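Local atomic coordinates of alpha-1,3-glucanase (Paenibacillus glycanilyticus, PDB entry 6K0P), a protein that hydrolyses alpha-1,3-glucan as the catalytic domain of a glycoside hydrolase family 87 enzyme, here bound to the disaccharide nigerose. Residues G285-G290 and Q299-E304; V307-G312 and N318-N323; F494-M497 and V503-N506. The protein carries 1 engineered substitution. All coordinates share one frame; numbering follows the deposited sequence. Where two conformers were deposited one is given.

Contact 1 of 3, residues G285-G290 and Q299-E304; sequences GKFIDG and QNIWVE. With GLC (alpha-D-glucopyranose), chain B.
Inside the parallel beta-helix that forms the body of this catalytic domain, F287 projects into the core and meets I301 and V303 on the following strand. CE2 of the F287 ring lies 3.7 Å from I301 CD1, and the two side chains cross obliquely. With CG anti to the backbone N (chi1 170°), the phenyl reaches inward far enough for CD2 to approach V303 CG2 at 3.9 Å, in one of the two conformers modelled for that valine. I288 adds a looser touch, its CD1 lying 4.4 Å from I301 CD1. Branched aliphatics and a phenyl suit this buried place because the surfaces that meet here are wholly hydrocarbon. If an alanine replaced F287, the I301 and V303 methyls would probably face a gap in the core.

One residue before the phenylalanine, K286 leaves the same strand outward. Its NZ gives a hydrogen bond of 2.9 Å to O4 of the chain B glucose and another to the G283 carbonyl, and it also makes a cation-pi contact with W311. On 299-304, W302 and E304 leave on the side remote from F287: W302 NE1 donates to E304 OE2 (2.7 Å, 166°), within the indole plane and onto the anti lone pair.

The 286-289 strand is flanked by parallel strands 256-259 and 308-313, whereas 297-304 runs between 271-274 and 319-326. A273 and L309, from the turns before and after, pack against F287.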
loop_
_atom_site.group_PDB
_atom_site.type_symbol
_atom_site.label_atom_id
_atom_site.label_comp_id
_atom_site.label_asym_id
_atom_site.label_seq_id
_atom_site.Cartn_x
_atom_site.Cartn_y
_atom_site.Cartn_z
ATOM N N GLY A 285 7.849 14.896 -4.612
ATOM C CA GLY A 285 8.068 13.478 -4.408
ATOM C C GLY A 285 7.069 12.526 -5.028
ATOM O O GLY A 285 7.153 11.319 -4.765
ATOM N N LYS A 286 6.136 13.007 -5.839
ATOM C CA LYS A 286 5.245 12.106 -6.556
ATOM C C LYS A 286 5.903 11.742 -7.878
ATOM O O LYS A 286 6.384 12.625 -8.598
ATOM C CB LYS A 286 3.885 12.759 -6.801
ATOM C CG LYS A 286 3.088 12.989 -5.526
ATOM C CD LYS A 286 3.288 14.392 -4.957
ATOM C CE LYS A 286 2.356 14.603 -3.775
ATOM N NZ LYS A 286 2.464 15.988 -3.219
ATOM N N PHE A 287 5.959 10.441 -8.186
ATOM C CA PHE A 287 6.610 10.035 -9.431
ATOM C C PHE A 287 5.940 10.683 -10.638
ATOM O O PHE A 287 6.620 11.173 -11.547
ATOM C CB PHE A 287 6.634 8.511 -9.580
ATOM C CG PHE A 287 7.076 8.052 -10.948
ATOM C CD1 PHE A 287 8.335 8.390 -11.435
ATOM C CD2 PHE A 287 6.240 7.291 -11.742
ATOM C CE1 PHE A 287 8.734 7.981 -12.697
ATOM C CE2 PHE A 287 6.640 6.865 -13.005
ATOM C CZ PHE A 287 7.880 7.217 -13.482
ATOM N N ILE A 288 4.612 10.708 -10.656
ATOM C CA ILE A 288 3.847 11.367 -11.708
ATOM C C ILE A 288 3.072 12.510 -11.072
ATOM O O ILE A 288 2.300 12.296 -10.126
ATOM C CB ILE A 288 2.891 10.397 -12.420
ATOM C CG1 ILE A 288 3.676 9.333 -13.187
ATOM C CG2 ILE A 288 1.959 11.164 -13.371
ATOM C CD1 ILE A 288 2.832 8.120 -13.575
ATOM N N ASP A 289 3.282 13.721 -11.585
ATOM C CA ASP A 289 2.415 14.855 -11.316
ATOM C C ASP A 289 1.485 15.034 -12.505
ATOM O O ASP A 289 1.894 14.877 -13.661
ATOM C CB ASP A 289 3.237 16.134 -11.145
ATOM C CG ASP A 289 4.185 16.066 -9.971
ATOM O OD1 ASP A 289 3.713 15.845 -8.845
ATOM O OD2 ASP A 289 5.398 16.239 -10.185
ATOM N N GLY A 290 0.232 15.350 -12.219
ATOM C CA GLY A 290 -0.713 15.587 -13.292
ATOM C C GLY A 290 -1.959 16.249 -12.762
ATOM O O GLY A 290 -3.040 15.651 -12.770
ATOM N N GLN A 299 0.062 2.147 -16.753
ATOM C CA GLN A 299 -0.203 0.711 -16.803
ATOM C C GLN A 299 1.071 -0.110 -16.716
ATOM O O GLN A 299 2.039 0.156 -17.430
ATOM C CB GLN A 299 -0.947 0.345 -18.090
ATOM C CG GLN A 299 -1.378 -1.115 -18.132
ATOM C CD GLN A 299 -2.515 -1.359 -19.109
ATOM O OE1 GLN A 299 -3.269 -0.444 -19.447
ATOM N NE2 GLN A 299 -2.649 -2.600 -19.562
ATOM N N ASN A 300 1.054 -1.141 -15.865
ATOM C CA ASN A 300 2.186 -2.073 -15.763
ATOM C C ASN A 300 3.497 -1.339 -15.475
ATOM O O ASN A 300 4.534 -1.598 -16.095
ATOM C CB ASN A 300 2.297 -2.950 -17.014
ATOM C CG ASN A 300 3.320 -4.077 -16.867
ATOM O OD1 ASN A 300 3.493 -4.657 -15.779
ATOM N ND2 ASN A 300 4.006 -4.392 -17.967
ATOM N N ILE A 301 3.449 -0.389 -14.547
ATOM C CA ILE A 301 4.670 0.222 -14.043
ATOM C C ILE A 301 4.895 -0.201 -12.597
ATOM O O ILE A 301 3.959 -0.536 -11.858
ATOM C CB ILE A 301 4.785 1.748 -14.246
ATOM C CG1 ILE A 301 3.900 2.511 -13.275
ATOM C CG2 ILE A 301 4.478 2.139 -15.711
ATOM C CD1 ILE A 301 4.261 3.993 -13.229
ATOM N N TRP A 302 6.168 -0.221 -12.209
ATOM C CA TRP A 302 6.619 -0.641 -10.887
ATOM C C TRP A 302 7.439 0.517 -10.335
ATOM O O TRP A 302 8.440 0.911 -10.939
ATOM C CB TRP A 302 7.455 -1.914 -11.064
ATOM C CG TRP A 302 8.245 -2.452 -9.889
ATOM C CD1 TRP A 302 8.342 -1.946 -8.618
ATOM C CD2 TRP A 302 9.056 -3.628 -9.917
ATOM N NE1 TRP A 302 9.176 -2.745 -7.856
ATOM C CE2 TRP A 302 9.632 -3.776 -8.640
ATOM C CE3 TRP A 302 9.358 -4.569 -10.909
ATOM C CZ2 TRP A 302 10.492 -4.829 -8.329
ATOM C CZ3 TRP A 302 10.216 -5.613 -10.598
ATOM C CH2 TRP A 302 10.772 -5.735 -9.318
ATOM N N VAL A 303 6.976 1.117 -9.237
ATOM C CA VAL A 303 7.564 2.337 -8.695
ATOM C C VAL A 303 7.921 2.108 -7.231
ATOM O O VAL A 303 7.118 1.546 -6.476
ATOM C CB VAL A 303 6.575 3.514 -8.844
ATOM C CG1 VAL A 303 7.136 4.787 -8.270
ATOM C CG2 VAL A 303 6.210 3.707 -10.306
ATOM N N GLU A 304 9.114 2.555 -6.837
ATOM C CA GLU A 304 9.595 2.456 -5.463
ATOM C C GLU A 304 10.347 3.713 -5.062
ATOM O O GLU A 304 10.942 4.398 -5.898
ATOM C CB GLU A 304 10.553 1.275 -5.246
ATOM C CG GLU A 304 9.949 -0.054 -5.662
ATOM C CD GLU A 304 10.499 -1.253 -4.902
ATOM O OE1 GLU A 304 11.190 -1.085 -3.862
ATOM O OE2 GLU A 304 10.210 -2.392 -5.335
HETATM C C1 GLC B . 0.401 15.552 3.120
HETATM C C2 GLC B . 0.219 16.798 2.276
HETATM C C3 GLC B . -0.009 16.398 0.836
HETATM C C4 GLC B . 1.109 15.482 0.355
HETATM C C5 GLC B . 1.178 14.271 1.244
HETATM C C6 GLC B . 2.368 13.375 0.935
HETATM O O1 GLC B . -0.837 14.927 3.148
HETATM O O2 GLC B . -0.871 17.541 2.833
HETATM O O3 GLC B . 0.107 17.568 0.047
HETATM O O4 GLC B . 0.887 15.050 -0.963
HETATM O O5 GLC B . 1.347 14.689 2.562
HETATM O O6 GLC B . 3.610 14.020 0.944
#

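Contact 2 of 3, residues V307-G312 and N318-N323; sequences VCLYWG and NTFKNN. With GLC (alpha-D-glucopyranose), chain B; GLC (alpha-D-glucopyranose), chain C.
F320 and Y310 make the tight half of this contact: F320 CZ sits 3.5 Å from both CG and CD2 of Y310. The ring planes are inclined by 32° with centroids 5.2 Å apart, an oblique meeting in which the side chains cross at about a right angle. L309 slides past the same phenyl in the opposite direction, CD2 to CD2 of F320 at 4.1 Å. A tyrosine suits its place because the ring serves the core while OH bonds to the G290 carbonyl and to S315 OG. Glycine suits position 312, where a CB would run into CE2 of Y310.

The outward side is more open. W311, next along the strand and partly exposed, lies on the sugar side and sets one indole face against two glucoses joined O3 to C1, the alpha-1,3 link of nigerose. O4 of the chain B glucose lies 3.3 Å above that plane, offset toward its rim, and C1 of the chain C glucose lies over the same face.

Buried N323 bonds to the backbone of I301 and V298 in the preceding turn. An apolar inside, inward asparagines at the corners and a sugar-binding outer wall typify the right-handed parallel beta-helix of pectate lyase-like enzymes.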
loop_
_atom_site.group_PDB
_atom_site.type_symbol
_atom_site.label_atom_id
_atom_site.label_comp_id
_atom_site.label_asym_id
_atom_site.label_seq_id
_atom_site.Cartn_x
_atom_site.Cartn_y
_atom_site.Cartn_z
ATOM N N VAL A 307 7.753 9.508 -2.727
ATOM C CA VAL A 307 6.769 9.804 -1.692
ATOM C C VAL A 307 5.428 9.172 -2.054
ATOM O O VAL A 307 4.818 8.467 -1.240
ATOM C CB VAL A 307 6.681 11.320 -1.436
ATOM C CG1 VAL A 307 5.651 11.617 -0.339
ATOM C CG2 VAL A 307 8.052 11.849 -1.013
ATOM N N CYS A 308 4.987 9.352 -3.306
ATOM C CA CYS A 308 3.781 8.704 -3.810
ATOM C C CYS A 308 4.000 8.310 -5.260
ATOM O O CYS A 308 4.884 8.848 -5.936
ATOM C CB CYS A 308 2.563 9.645 -3.830
ATOM S SG CYS A 308 2.268 10.563 -2.316
ATOM N N LEU A 309 3.142 7.405 -5.754
ATOM C CA LEU A 309 3.022 7.242 -7.202
ATOM C C LEU A 309 2.292 8.428 -7.815
ATOM O O LEU A 309 2.795 9.063 -8.747
ATOM C CB LEU A 309 2.320 5.928 -7.568
ATOM C CG LEU A 309 1.910 5.809 -9.052
ATOM C CD1 LEU A 309 3.100 6.049 -9.996
ATOM C CD2 LEU A 309 1.261 4.452 -9.358
ATOM N N TYR A 310 1.109 8.754 -7.295
ATOM C CA TYR A 310 0.280 9.785 -7.903
ATOM C C TYR A 310 -0.676 10.347 -6.862
ATOM O O TYR A 310 -1.241 9.596 -6.054
ATOM C CB TYR A 310 -0.514 9.230 -9.092
ATOM C CG TYR A 310 -1.325 10.296 -9.787
ATOM C CD1 TYR A 310 -0.700 11.287 -10.535
ATOM C CD2 TYR A 310 -2.706 10.334 -9.668
ATOM C CE1 TYR A 310 -1.431 12.285 -11.163
ATOM C CE2 TYR A 310 -3.443 11.317 -10.306
ATOM C CZ TYR A 310 -2.802 12.293 -11.039
ATOM O OH TYR A 310 -3.540 13.291 -11.644
ATOM N N TRP A 311 -0.866 11.670 -6.907
ATOM C CA TRP A 311 -1.746 12.406 -5.999
ATOM C C TRP A 311 -2.604 13.291 -6.894
ATOM O O TRP A 311 -2.197 14.403 -7.250
ATOM C CB TRP A 311 -0.915 13.226 -5.025
ATOM C CG TRP A 311 -1.699 13.930 -3.958
ATOM C CD1 TRP A 311 -2.473 15.053 -4.104
ATOM C CD2 TRP A 311 -1.760 13.576 -2.577
ATOM N NE1 TRP A 311 -3.020 15.410 -2.891
ATOM C CE2 TRP A 311 -2.602 14.516 -1.939
ATOM C CE3 TRP A 311 -1.199 12.544 -1.816
ATOM C CZ2 TRP A 311 -2.884 14.461 -0.575
ATOM C CZ3 TRP A 311 -1.472 12.491 -0.462
ATOM C CH2 TRP A 311 -2.315 13.444 0.147
ATOM N N GLY A 312 -3.785 12.792 -7.257
ATOM C CA GLY A 312 -4.632 13.510 -8.192
ATOM C C GLY A 312 -5.347 14.670 -7.531
ATOM O O GLY A 312 -5.710 14.619 -6.359
ATOM N N ASN A 318 -9.135 8.850 -15.571
ATOM C CA ASN A 318 -7.817 8.247 -15.705
ATOM C C ASN A 318 -7.870 6.772 -15.342
ATOM O O ASN A 318 -8.794 6.302 -14.671
ATOM C CB ASN A 318 -6.805 8.975 -14.819
ATOM C CG ASN A 318 -6.759 10.450 -15.116
ATOM O OD1 ASN A 318 -6.322 10.856 -16.195
ATOM N ND2 ASN A 318 -7.241 11.265 -14.185
ATOM N N THR A 319 -6.856 6.038 -15.793
ATOM C CA THR A 319 -6.773 4.600 -15.569
ATOM C C THR A 319 -5.392 4.280 -15.023
ATOM O O THR A 319 -4.385 4.580 -15.671
ATOM C CB THR A 319 -7.027 3.824 -16.864
ATOM O OG1 THR A 319 -8.362 4.086 -17.322
ATOM C CG2 THR A 319 -6.863 2.324 -16.635
ATOM N N PHE A 320 -5.350 3.707 -13.822
ATOM C CA PHE A 320 -4.134 3.147 -13.240
ATOM C C PHE A 320 -4.385 1.651 -13.135
ATOM O O PHE A 320 -5.246 1.225 -12.363
ATOM C CB PHE A 320 -3.878 3.748 -11.859
ATOM C CG PHE A 320 -3.324 5.142 -11.899
ATOM C CD1 PHE A 320 -4.156 6.222 -12.162
ATOM C CD2 PHE A 320 -1.970 5.378 -11.690
ATOM C CE1 PHE A 320 -3.649 7.517 -12.207
ATOM C CE2 PHE A 320 -1.456 6.673 -11.732
ATOM C CZ PHE A 320 -2.296 7.739 -11.991
ATOM N N LYS A 321 -3.649 0.856 -13.910
ATOM C CA LYS A 321 -3.938 -0.566 -14.028
ATOM C C LYS A 321 -2.650 -1.374 -14.024
ATOM O O LYS A 321 -1.663 -0.977 -14.644
ATOM C CB LYS A 321 -4.728 -0.837 -15.324
ATOM C CG LYS A 321 -5.101 -2.276 -15.613
ATOM C CD LYS A 321 -5.767 -2.342 -16.992
ATOM C CE LYS A 321 -6.276 -3.736 -17.306
ATOM N NZ LYS A 321 -6.884 -3.789 -18.662
ATOM N N ASN A 322 -2.665 -2.503 -13.313
ATOM C CA ASN A 322 -1.579 -3.499 -13.347
ATOM C C ASN A 322 -0.261 -2.970 -12.785
ATOM O O ASN A 322 0.810 -3.469 -13.142
ATOM C CB ASN A 322 -1.361 -4.085 -14.749
ATOM C CG ASN A 322 -2.590 -4.771 -15.295
ATOM O OD1 ASN A 322 -3.491 -5.168 -14.552
ATOM N ND2 ASN A 322 -2.630 -4.921 -16.613
ATOM N N ASN A 323 -0.313 -1.981 -11.896
ATOM C CA ASN A 323 0.899 -1.365 -11.380
ATOM C C ASN A 323 1.321 -2.004 -10.063
ATOM O O ASN A 323 0.524 -2.638 -9.364
ATOM C CB ASN A 323 0.702 0.139 -11.179
ATOM C CG ASN A 323 0.332 0.847 -12.469
ATOM O OD1 ASN A 323 1.071 0.792 -13.440
ATOM N ND2 ASN A 323 -0.829 1.497 -12.489
HETATM C C1 GLC B . 0.401 15.552 3.120
HETATM C C2 GLC B . 0.219 16.798 2.276
HETATM C C3 GLC B . -0.009 16.398 0.836
HETATM C C4 GLC B . 1.109 15.482 0.355
HETATM C C5 GLC B . 1.178 14.271 1.244
HETATM C C6 GLC B . 2.368 13.375 0.935
HETATM O O1 GLC B . -0.837 14.927 3.148
HETATM O O2 GLC B . -0.871 17.541 2.833
HETATM O O3 GLC B . 0.107 17.568 0.047
HETATM O O4 GLC B . 0.887 15.050 -0.963
HETATM O O5 GLC B . 1.347 14.689 2.562
HETATM O O6 GLC B . 3.610 14.020 0.944
HETATM C C1 GLC C . -0.904 17.654 -1.028
HETATM C C2 GLC C . -0.579 18.836 -1.935
HETATM C C3 GLC C . -0.942 20.126 -1.207
HETATM C C4 GLC C . -2.397 20.088 -0.744
HETATM C C5 GLC C . -2.639 18.821 0.080
HETATM C C6 GLC C . -4.085 18.679 0.558
HETATM O O2 GLC C . 0.803 18.824 -2.235
HETATM O O3 GLC C . -0.704 21.245 -2.036
HETATM O O4 GLC C . -2.675 21.236 0.030
HETATM O O5 GLC C . -2.281 17.682 -0.684
HETATM O O6 GLC C . -4.976 18.696 -0.540
#

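Contact 3 of 3, residues F494-M497 and V503-N506; sequences FQSM and VMQN
S496 OG bonds to the backbone N of Y536 and also borders the M504 methyl, CE, at 4.0 Å. A serine fits because its small hydroxyl meets that amide while standing beside an apolar group. The methyl comes nearer still to the main chain, with M504 CE 3.3 Å from Q495 O, a contact of a weakly polarised methyl with a carbonyl. M504 gets there by a straight reach: CG is anti to its own carbonyl carbon (chi1 -60°), and the chain is extended from CG to CE. One atom short of the methyl, SD passes the F494 ring at its edge, near the ring plane, 4.4 Å from CD2. An unbranched, flexible methionine suits a slot bounded by a ring, a carbonyl and a hydroxyl.

Strand 490-496 lies between strands 465-469 and 520-524 in successive turns of the right-handed parallel beta-helix, and 503-506 belongs to the loop that leads on to strand 507-510. F494 and S496 face inward, where I467, I522 and L524 pack against the phenyl and I474 touches M504. Between them Q495 points the other way, into a sugar pocket: its OE1 bonds to W466 NE1, and its NE2 donates to O6 of a bound glucose. The amide thus uses both ends, the tryptophan probably fixing which way it is turned.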
loop_
_atom_site.group_PDB
_atom_site.type_symbol
_atom_site.label_atom_id
_atom_site.label_comp_id
_atom_site.label_asym_id
_atom_site.label_seq_id
_atom_site.Cartn_x
_atom_site.Cartn_y
_atom_site.Cartn_z
ATOM N N PHE A 494 -17.012 1.795 15.148
ATOM C CA PHE A 494 -17.844 2.944 14.808
ATOM C C PHE A 494 -17.599 4.053 15.824
ATOM O O PHE A 494 -17.538 3.791 17.030
ATOM C CB PHE A 494 -19.329 2.567 14.868
ATOM C CG PHE A 494 -19.747 1.538 13.853
ATOM C CD1 PHE A 494 -19.557 0.182 14.095
ATOM C CD2 PHE A 494 -20.357 1.923 12.663
ATOM C CE1 PHE A 494 -19.952 -0.775 13.161
ATOM C CE2 PHE A 494 -20.749 0.981 11.732
ATOM C CZ PHE A 494 -20.554 -0.370 11.980
ATOM N N GLN A 495 -17.485 5.294 15.347
ATOM C CA GLN A 495 -17.138 6.405 16.229
ATOM C C GLN A 495 -17.682 7.713 15.672
ATOM O O GLN A 495 -17.639 7.935 14.460
ATOM C CB GLN A 495 -15.609 6.507 16.362
ATOM C CG GLN A 495 -15.093 7.657 17.242
ATOM C CD GLN A 495 -13.567 7.751 17.243
ATOM O OE1 GLN A 495 -12.881 6.845 16.762
ATOM N NE2 GLN A 495 -13.035 8.849 17.774
ATOM N N SER A 496 -18.189 8.575 16.564
ATOM C CA SER A 496 -18.642 9.923 16.214
ATOM C C SER A 496 -17.778 10.952 16.923
ATOM O O SER A 496 -17.588 10.876 18.144
ATOM C CB SER A 496 -20.100 10.156 16.637
ATOM O OG SER A 496 -20.985 9.404 15.832
ATOM N N MET A 497 -17.278 11.921 16.162
ATOM C CA MET A 497 -16.574 13.055 16.739
ATOM C C MET A 497 -17.553 13.947 17.493
ATOM O O MET A 497 -18.606 14.320 16.963
ATOM C CB MET A 497 -15.918 13.853 15.610
ATOM C CG MET A 497 -15.316 15.184 16.020
ATOM S SD MET A 497 -14.554 15.952 14.574
ATOM C CE MET A 497 -14.150 17.583 15.194
ATOM N N VAL A 503 -25.208 12.565 12.638
ATOM C CA VAL A 503 -26.036 11.362 12.692
ATOM C C VAL A 503 -25.704 10.476 11.494
ATOM O O VAL A 503 -25.986 10.837 10.347
ATOM C CB VAL A 503 -27.530 11.709 12.741
ATOM C CG1 VAL A 503 -28.369 10.445 12.653
ATOM C CG2 VAL A 503 -27.849 12.465 14.026
ATOM N N MET A 504 -25.109 9.311 11.755
ATOM C CA MET A 504 -24.832 8.344 10.692
ATOM C C MET A 504 -26.141 7.780 10.151
ATOM O O MET A 504 -26.957 7.263 10.916
ATOM C CB MET A 504 -24.013 7.181 11.251
ATOM C CG MET A 504 -22.679 7.555 11.848
ATOM S SD MET A 504 -21.703 6.062 12.109
ATOM C CE MET A 504 -20.281 6.781 12.940
ATOM N N GLN A 505 -26.326 7.831 8.828
ATOM C CA GLN A 505 -27.533 7.311 8.194
ATOM C C GLN A 505 -27.163 6.379 7.050
ATOM O O GLN A 505 -26.149 6.573 6.372
ATOM C CB GLN A 505 -28.436 8.446 7.695
ATOM C CG GLN A 505 -28.961 9.306 8.838
ATOM C CD GLN A 505 -30.008 10.314 8.396
ATOM O OE1 GLN A 505 -29.878 10.936 7.348
ATOM N NE2 GLN A 505 -31.054 10.475 9.193
ATOM N N ASN A 506 -28.006 5.367 6.834
ATOM C CA ASN A 506 -27.792 4.372 5.775
ATOM C C ASN A 506 -26.386 3.776 5.828
ATOM O O ASN A 506 -25.650 3.783 4.838
ATOM C CB ASN A 506 -28.084 4.939 4.385
ATOM C CG ASN A 506 -29.537 5.299 4.194
ATOM O OD1 ASN A 506 -30.404 4.851 4.949
ATOM N ND2 ASN A 506 -29.814 6.102 3.171
#

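How the contacts relate
All three contacts lie in the parallel beta-helix and follow one another along the chain, each closing before the next opens. Contacts 1 and 2 adjoin, their centres 6 Å apart: strand 286-289 pairs with 308-313 and 297-304 with 319-326, so the second contact repeats the first one turn later. Backbone bonding of G285 to V307 joins them, and both touch the same chain B glucose. Contact 3 stands well down the helix, about 36 Å from contact 1 and 31 Å from contact 2 between centres, beside a different sugar pocket. The solenoid thus carries separate glycan sites along its length, consistent with a surface suited to a long polysaccharide.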